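PDB 6FSK: DyP-type peroxidase from Pleurotus ostreatus PC15, which probably uses heme b and hydrogen peroxide to oxidise dyes and other substrates, possibly including manganese(II). Local coordinates for residues F246-V249 and P250-D253; G179-H182 and A183-H186. The protein carries 1 engineered substitution. All blocks are in the same frame, centred on the assembly; numbering follows the deposited sequence.

Contact 2 (179-186) comes first along the chain, in the loop between strand 166-175 and strand 197-198; contact 1 (246-253) follows, where strand 238-247 of the eight-stranded antiparallel sheet gives way to helix 249-258. Their centres lie 15 Å apart, about 18 Å (contact 1) and 17 Å (contact 2) from the centre of the chain, yet the two meet where Gln247 NE2 lies 2.8 Å from Glu185 OE2, a probable hydrogen bond, and where Val249 CG1 packs 3.4 Å from His186 O. Gln247 and Glu185 both touch the heme, so a strand end and a loop some 60 residues earlier in the chain are joined along the pyrrole B side of the cofactor pocket.

Contact 1: F246-V249 and P250-D253; sequences FQMV and PEFD. With HEM (protoporphyrin IX containing Fe), chain C.
Met248 and Glu251 meet across the first turn of helix 249-258, where the glutamate chain bends back and crosses that of Met248, the N-cap residue, at a slant. Glu251 bends at CG (chi2 85°), which brings OE1 to 3.5 Å from Met248 CB, while OE2 lies 3.7 Å from Met248 CE, where the doubly bent methionine chain ends. Glu251 OE1 is hydrogen-bonded to Thr374 OG1, a second hold from outside the turn. The tight part is the backbone beneath, gripped by two i to i+4 hydrogen bonds. Phe252 N donates to Met248 O at 3.0 Å with an N-H...O angle of 155°, and Asp253 N to Val249 O at 2.9 Å and a straighter 168°. The chain itself fixes the proline ring next to Val249, giving 3.3 Å between Val249 CB and Pro250 CD. The looser part is at Asp253, which is partly exposed: it runs alongside Val249, but its OD2 comes only to 4.1 Å from Val249 CG1. On the heme side, Gln247 reaches the porphyrin with an extended chain, its OE1 3.6 Å from vinyl carbon CBB and its NE2 3.7 Å from methyl CMB. With an alanine here in place of the amide, Glu185 OE2 would probably lose this N-H donor and a gap would open beside the vinyl group. With Met248 as N-cap and Pro250 in the first turn, where its missing N-H costs no helical bond, the segment is a strand-to-helix junction at the edge of the heme pocket of a DyP-type peroxidase.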
loop_
_atom_site.group_PDB
_atom_site.type_symbol
_atom_site.label_atom_id
_atom_site.label_comp_id
_atom_site.label_asym_id
_atom_site.label_seq_id
_atom_site.Cartn_x
_atom_site.Cartn_y
_atom_site.Cartn_z
ATOM N N PHE A 246 -5.802 -10.816 1.264
ATOM C CA PHE A 246 -6.202 -11.654 2.423
ATOM C C PHE A 246 -4.923 -12.150 3.086
ATOM O O PHE A 246 -3.940 -12.444 2.384
ATOM C CB PHE A 246 -7.066 -12.841 1.933
ATOM C CG PHE A 246 -8.469 -12.463 1.654
ATOM C CD1 PHE A 246 -8.801 -11.671 0.593
ATOM C CD2 PHE A 246 -9.500 -12.865 2.479
ATOM C CE1 PHE A 246 -10.105 -11.215 0.381
ATOM C CE2 PHE A 246 -10.815 -12.484 2.217
ATOM C CZ PHE A 246 -11.109 -11.666 1.168
ATOM N N GLN A 247 -4.946 -12.237 4.395
ATOM C CA GLN A 247 -3.806 -12.738 5.149
ATOM C C GLN A 247 -4.161 -14.051 5.847
ATOM O O GLN A 247 -5.218 -14.187 6.436
ATOM C CB GLN A 247 -3.391 -11.706 6.159
ATOM C CG GLN A 247 -2.807 -10.461 5.447
ATOM C CD GLN A 247 -2.543 -9.358 6.428
ATOM O OE1 GLN A 247 -3.137 -8.324 6.326
ATOM N NE2 GLN A 247 -1.576 -9.480 7.261
ATOM N N MET A 248 -3.209 -14.955 5.845
ATOM C CA MET A 248 -3.310 -16.262 6.446
ATOM C C MET A 248 -2.535 -16.277 7.773
ATOM O O MET A 248 -1.371 -16.655 7.817
ATOM C CB MET A 248 -2.789 -17.292 5.407
ATOM C CG MET A 248 -3.405 -17.146 4.013
ATOM S SD MET A 248 -5.192 -17.244 3.980
ATOM C CE MET A 248 -5.336 -18.974 4.203
ATOM N N VAL A 249 -3.188 -15.790 8.828
ATOM C CA VAL A 249 -2.556 -15.485 10.090
ATOM C C VAL A 249 -2.096 -16.696 10.859
ATOM O O VAL A 249 -0.940 -16.758 11.255
ATOM C CB VAL A 249 -3.321 -14.428 10.903
ATOM C CG1 VAL A 249 -2.588 -14.053 12.159
ATOM C CG2 VAL A 249 -3.502 -13.218 10.023
ATOM N N PRO A 250 -3.008 -17.608 11.144
ATOM C CA PRO A 250 -2.581 -18.847 11.829
ATOM C C PRO A 250 -1.461 -19.583 11.090
ATOM O O PRO A 250 -0.528 -20.134 11.707
ATOM C CB PRO A 250 -3.864 -19.721 11.894
ATOM C CG PRO A 250 -4.985 -18.686 11.797
ATOM C CD PRO A 250 -4.443 -17.571 10.880
ATOM N N GLU A 251 -1.520 -19.574 9.771
ATOM C CA GLU A 251 -0.534 -20.203 8.909
ATOM C C GLU A 251 0.804 -19.541 9.064
ATOM O O GLU A 251 1.845 -20.196 9.194
ATOM C CB GLU A 251 -0.999 -20.220 7.436
ATOM C CG GLU A 251 -2.187 -21.098 7.152
ATOM C CD GLU A 251 -3.558 -20.482 7.393
ATOM O OE1 GLU A 251 -3.693 -19.396 7.995
ATOM O OE2 GLU A 251 -4.545 -21.190 7.016
ATOM N N PHE A 252 0.838 -18.244 9.072
ATOM C CA PHE A 252 2.080 -17.506 9.303
ATOM C C PHE A 252 2.625 -17.788 10.692
ATOM O O PHE A 252 3.877 -18.062 10.859
ATOM C CB PHE A 252 1.835 -16.022 9.033
ATOM C CG PHE A 252 3.017 -15.116 9.262
ATOM C CD1 PHE A 252 4.016 -15.054 8.318
ATOM C CD2 PHE A 252 3.104 -14.385 10.441
ATOM C CE1 PHE A 252 5.110 -14.195 8.552
ATOM C CE2 PHE A 252 4.140 -13.537 10.632
ATOM C CZ PHE A 252 5.081 -13.433 9.673
ATOM N N ASP A 253 1.774 -17.761 11.687
ATOM C CA ASP A 253 2.198 -18.043 13.062
ATOM C C ASP A 253 2.778 -19.483 13.160
ATOM O O ASP A 253 3.815 -19.663 13.783
ATOM C CB ASP A 253 1.074 -17.902 14.045
ATOM C CG ASP A 253 0.624 -16.460 14.293
ATOM O OD1 ASP A 253 1.287 -15.498 13.990
ATOM O OD2 ASP A 253 -0.514 -16.393 14.835
HETATM C CHA HEM C . 6.127 -1.334 5.077
HETATM C CHB HEM C . 3.159 -4.980 6.145
HETATM C CHC HEM C . 1.805 -5.144 1.528
HETATM C CHD HEM C . 5.007 -1.693 0.378
HETATM C C1A HEM C . 5.443 -2.304 5.813
HETATM C C2A HEM C . 5.559 -2.532 7.219
HETATM C C3A HEM C . 4.700 -3.513 7.531
HETATM C C4A HEM C . 4.112 -3.945 6.300
HETATM C CMA HEM C . 4.510 -4.140 8.870
HETATM C CAA HEM C . 6.515 -1.800 8.147
HETATM C CBA HEM C . 5.992 -0.567 8.872
HETATM C CGA HEM C . 5.761 0.602 7.951
HETATM O O1A HEM C . 6.715 1.257 7.525
HETATM O O2A HEM C . 4.573 0.893 7.663
HETATM C C1B HEM C . 2.504 -5.383 4.977
HETATM C C2B HEM C . 1.507 -6.348 4.877
HETATM C C3B HEM C . 1.067 -6.407 3.592
HETATM C C4B HEM C . 1.890 -5.419 2.879
HETATM C CMB HEM C . 1.013 -7.228 5.998
HETATM C CAB HEM C . 0.061 -7.235 2.892
HETATM C CBB HEM C . -0.932 -7.835 3.511
HETATM C C1C HEM C . 2.567 -4.322 0.755
HETATM C C2C HEM C . 2.562 -4.144 -0.635
HETATM C C3C HEM C . 3.476 -3.196 -0.992
HETATM C C4C HEM C . 4.036 -2.705 0.244
HETATM C CMC HEM C . 1.643 -4.889 -1.566
HETATM C CAC HEM C . 3.944 -2.683 -2.309
HETATM C CBC HEM C . 3.908 -3.403 -3.449
HETATM C C1D HEM C . 5.521 -1.281 1.611
HETATM C C2D HEM C . 6.411 -0.081 1.688
HETATM C C3D HEM C . 6.683 0.032 3.044
HETATM C C4D HEM C . 6.032 -1.099 3.683
HETATM C CMD HEM C . 6.856 0.814 0.602
HETATM C CAD HEM C . 7.598 1.039 3.731
HETATM C CBD HEM C . 9.037 0.630 3.722
HETATM C CGD HEM C . 9.926 1.708 4.291
HETATM O O1D HEM C . 10.713 1.293 5.177
HETATM O O2D HEM C . 9.772 2.869 3.970
HETATM N NA HEM C . 4.620 -3.254 5.206
HETATM N NB HEM C . 2.791 -4.883 3.751
HETATM N NC HEM C . 3.597 -3.499 1.275
HETATM N ND HEM C . 5.398 -1.877 2.798
HETATM FE FE HEM C . 4.170 -3.422 3.256
#

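Contact 2: G179-H182 and A183-H186. With HEM (protoporphyrin IX containing Fe), chain C.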
loop_
_atom_site.group_PDB
_atom_site.type_symbol
_atom_site.label_atom_id
_atom_site.label_comp_id
_atom_site.label_asym_id
_atom_site.label_seq_id
_atom_site.Cartn_x
_atom_site.Cartn_y
_atom_site.Cartn_z
ATOM N N GLY A 179 -8.413 -2.153 20.411
ATOM C CA GLY A 179 -7.451 -1.862 21.440
ATOM C C GLY A 179 -6.107 -1.343 21.014
ATOM O O GLY A 179 -6.013 -0.562 20.074
ATOM N N ASP A 180 -5.066 -1.791 21.721
ATOM C CA ASP A 180 -3.726 -1.198 21.597
ATOM C C ASP A 180 -3.041 -1.578 20.302
ATOM O O ASP A 180 -2.152 -0.840 19.856
ATOM C CB ASP A 180 -2.796 -1.478 22.830
ATOM C CG ASP A 180 -2.972 -2.908 23.449
ATOM O OD1 ASP A 180 -3.221 -3.911 22.718
ATOM O OD2 ASP A 180 -2.866 -3.017 24.705
ATOM N N VAL A 181 -3.544 -2.632 19.672
ATOM C CA VAL A 181 -3.076 -3.091 18.347
ATOM C C VAL A 181 -3.881 -2.511 17.156
ATOM O O VAL A 181 -3.768 -2.995 16.028
ATOM C CB VAL A 181 -2.986 -4.613 18.244
ATOM C CG1 VAL A 181 -2.100 -5.139 19.355
ATOM C CG2 VAL A 181 -4.324 -5.337 18.254
ATOM N N HIS A 182 -4.708 -1.487 17.379
ATOM C CA HIS A 182 -5.446 -0.886 16.319
ATOM C C HIS A 182 -4.675 -0.527 15.001
ATOM O O HIS A 182 -5.236 -0.680 13.925
ATOM C CB HIS A 182 -6.175 0.356 16.837
ATOM C CG HIS A 182 -5.272 1.502 17.067
ATOM N ND1 HIS A 182 -4.671 1.735 18.279
ATOM C CD2 HIS A 182 -4.848 2.466 16.244
ATOM C CE1 HIS A 182 -3.953 2.835 18.201
ATOM N NE2 HIS A 182 -4.049 3.293 16.984
ATOM N N ALA A 183 -3.419 -0.127 15.071
ATOM C CA ALA A 183 -2.616 0.202 13.886
ATOM C C ALA A 183 -1.645 -0.959 13.498
ATOM O O ALA A 183 -0.872 -0.762 12.527
ATOM C CB ALA A 183 -1.804 1.467 14.101
ATOM N N HIS A 184 -1.821 -2.119 14.069
ATOM C CA HIS A 184 -1.074 -3.274 13.657
ATOM C C HIS A 184 -1.839 -4.057 12.618
ATOM O O HIS A 184 -3.009 -4.338 12.772
ATOM C CB HIS A 184 -0.807 -4.185 14.850
ATOM C CG HIS A 184 0.142 -3.595 15.870
ATOM N ND1 HIS A 184 1.252 -4.264 16.339
ATOM C CD2 HIS A 184 0.070 -2.449 16.565
ATOM C CE1 HIS A 184 1.851 -3.517 17.259
ATOM N NE2 HIS A 184 1.180 -2.389 17.388
ATOM N N GLU A 185 -1.135 -4.399 11.533
ATOM C CA GLU A 185 -1.747 -5.290 10.509
ATOM C C GLU A 185 -1.990 -6.663 11.099
ATOM O O GLU A 185 -1.485 -6.925 12.192
ATOM C CB GLU A 185 -0.986 -5.242 9.205
ATOM C CG GLU A 185 0.465 -5.628 9.350
ATOM C CD GLU A 185 0.615 -7.034 9.655
ATOM O OE1 GLU A 185 1.472 -7.402 10.495
ATOM O OE2 GLU A 185 -0.082 -7.921 9.024
ATOM N N HIS A 186 -2.780 -7.500 10.430
ATOM C CA HIS A 186 -3.239 -8.761 11.079
ATOM C C HIS A 186 -2.146 -9.764 11.436
ATOM O O HIS A 186 -2.391 -10.624 12.327
ATOM C CB HIS A 186 -4.312 -9.398 10.234
ATOM C CG HIS A 186 -5.685 -8.882 10.516
ATOM N ND1 HIS A 186 -6.337 -9.185 11.687
ATOM C CD2 HIS A 186 -6.497 -8.009 9.867
ATOM C CE1 HIS A 186 -7.517 -8.574 11.728
ATOM N NE2 HIS A 186 -7.627 -7.841 10.641
HETATM C CHA HEM C . 6.127 -1.334 5.077
HETATM C CHB HEM C . 3.159 -4.980 6.145
HETATM C CHC HEM C . 1.805 -5.144 1.528
HETATM C CHD HEM C . 5.007 -1.693 0.378
HETATM C C1A HEM C . 5.443 -2.304 5.813
HETATM C C2A HEM C . 5.559 -2.532 7.219
HETATM C C3A HEM C . 4.700 -3.513 7.531
HETATM C C4A HEM C . 4.112 -3.945 6.300
HETATM C CMA HEM C . 4.510 -4.140 8.870
HETATM C CAA HEM C . 6.515 -1.800 8.147
HETATM C CBA HEM C . 5.992 -0.567 8.872
HETATM C CGA HEM C . 5.761 0.602 7.951
HETATM O O1A HEM C . 6.715 1.257 7.525
HETATM O O2A HEM C . 4.573 0.893 7.663
HETATM C C1B HEM C . 2.504 -5.383 4.977
HETATM C C2B HEM C . 1.507 -6.348 4.877
HETATM C C3B HEM C . 1.067 -6.407 3.592
HETATM C C4B HEM C . 1.890 -5.419 2.879
HETATM C CMB HEM C . 1.013 -7.228 5.998
HETATM C CAB HEM C . 0.061 -7.235 2.892
HETATM C CBB HEM C . -0.932 -7.835 3.511
HETATM C C1C HEM C . 2.567 -4.322 0.755
HETATM C C2C HEM C . 2.562 -4.144 -0.635
HETATM C C3C HEM C . 3.476 -3.196 -0.992
HETATM C C4C HEM C . 4.036 -2.705 0.244
HETATM C CMC HEM C . 1.643 -4.889 -1.566
HETATM C CAC HEM C . 3.944 -2.683 -2.309
HETATM C CBC HEM C . 3.908 -3.403 -3.449
HETATM C C1D HEM C . 5.521 -1.281 1.611
HETATM C C2D HEM C . 6.411 -0.081 1.688
HETATM C C3D HEM C . 6.683 0.032 3.044
HETATM C C4D HEM C . 6.032 -1.099 3.683
HETATM C CMD HEM C . 6.856 0.814 0.602
HETATM C CAD HEM C . 7.598 1.039 3.731
HETATM C CBD HEM C . 9.037 0.630 3.722
HETATM C CGD HEM C . 9.926 1.708 4.291
HETATM O O1D HEM C . 10.713 1.293 5.177
HETATM O O2D HEM C . 9.772 2.869 3.970
HETATM N NA HEM C . 4.620 -3.254 5.206
HETATM N NB HEM C . 2.791 -4.883 3.751
HETATM N NC HEM C . 3.597 -3.499 1.275
HETATM N ND HEM C . 5.398 -1.877 2.798
HETATM FE FE HEM C . 4.170 -3.422 3.256
HETATM O O HOH W 1 -1.711 0.121 17.455
#
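His184 folds back over Val181, and its backbone N closes the turn between them. That N donates to Val181 O at 2.9 Å with an N-H...O angle of 160°, although the donor stands well above the carbonyl plane. From this backbone the His184 side chain can be followed outward. CB lies 3.4 Å from Val181 O and farther from Val181 CB. CG is a looser neighbour of the same two atoms. With CG anti to the carbonyl carbon (chi1 -68°), the ring is carried over the valine, so that CD2 comes to 3.7 Å from Val181 CA and Val181 CG1 lies over one ring face. ND1, on the other branch, is hydrogen-bonded to Gly188 O, which pins the ring's rotation. Water 1 lies in the ring plane at the CD2 edge. Val181 to His184 form a type I beta turn in the loop after strand 166-175, a surface bend that delivers Glu185 to the heme pocket. A second turn overlaps its start: Gly179 O accepts from both His182 N and His182 ND1, the latter at 3.2 Å, lying in the carbonyl plane and with the acceptor in the plane of the imidazole. The His182 ring reaches this acceptor because CG sits between the backbone N and the carbonyl carbon (chi1 74°). Water 1 bridges the turn, donating to Asp180 O at 2.6 Å and accepting from Ala183 N at 2.9 Å, and it also lies above one face of the His182 ring, offset toward its rim. Beyond the turn, Glu185 leaves the surface: its OE2 reaches 3.3 Å from methyl CMB of the heme and is held by Phe187 N, while OE1 is bound to Tyr189 N.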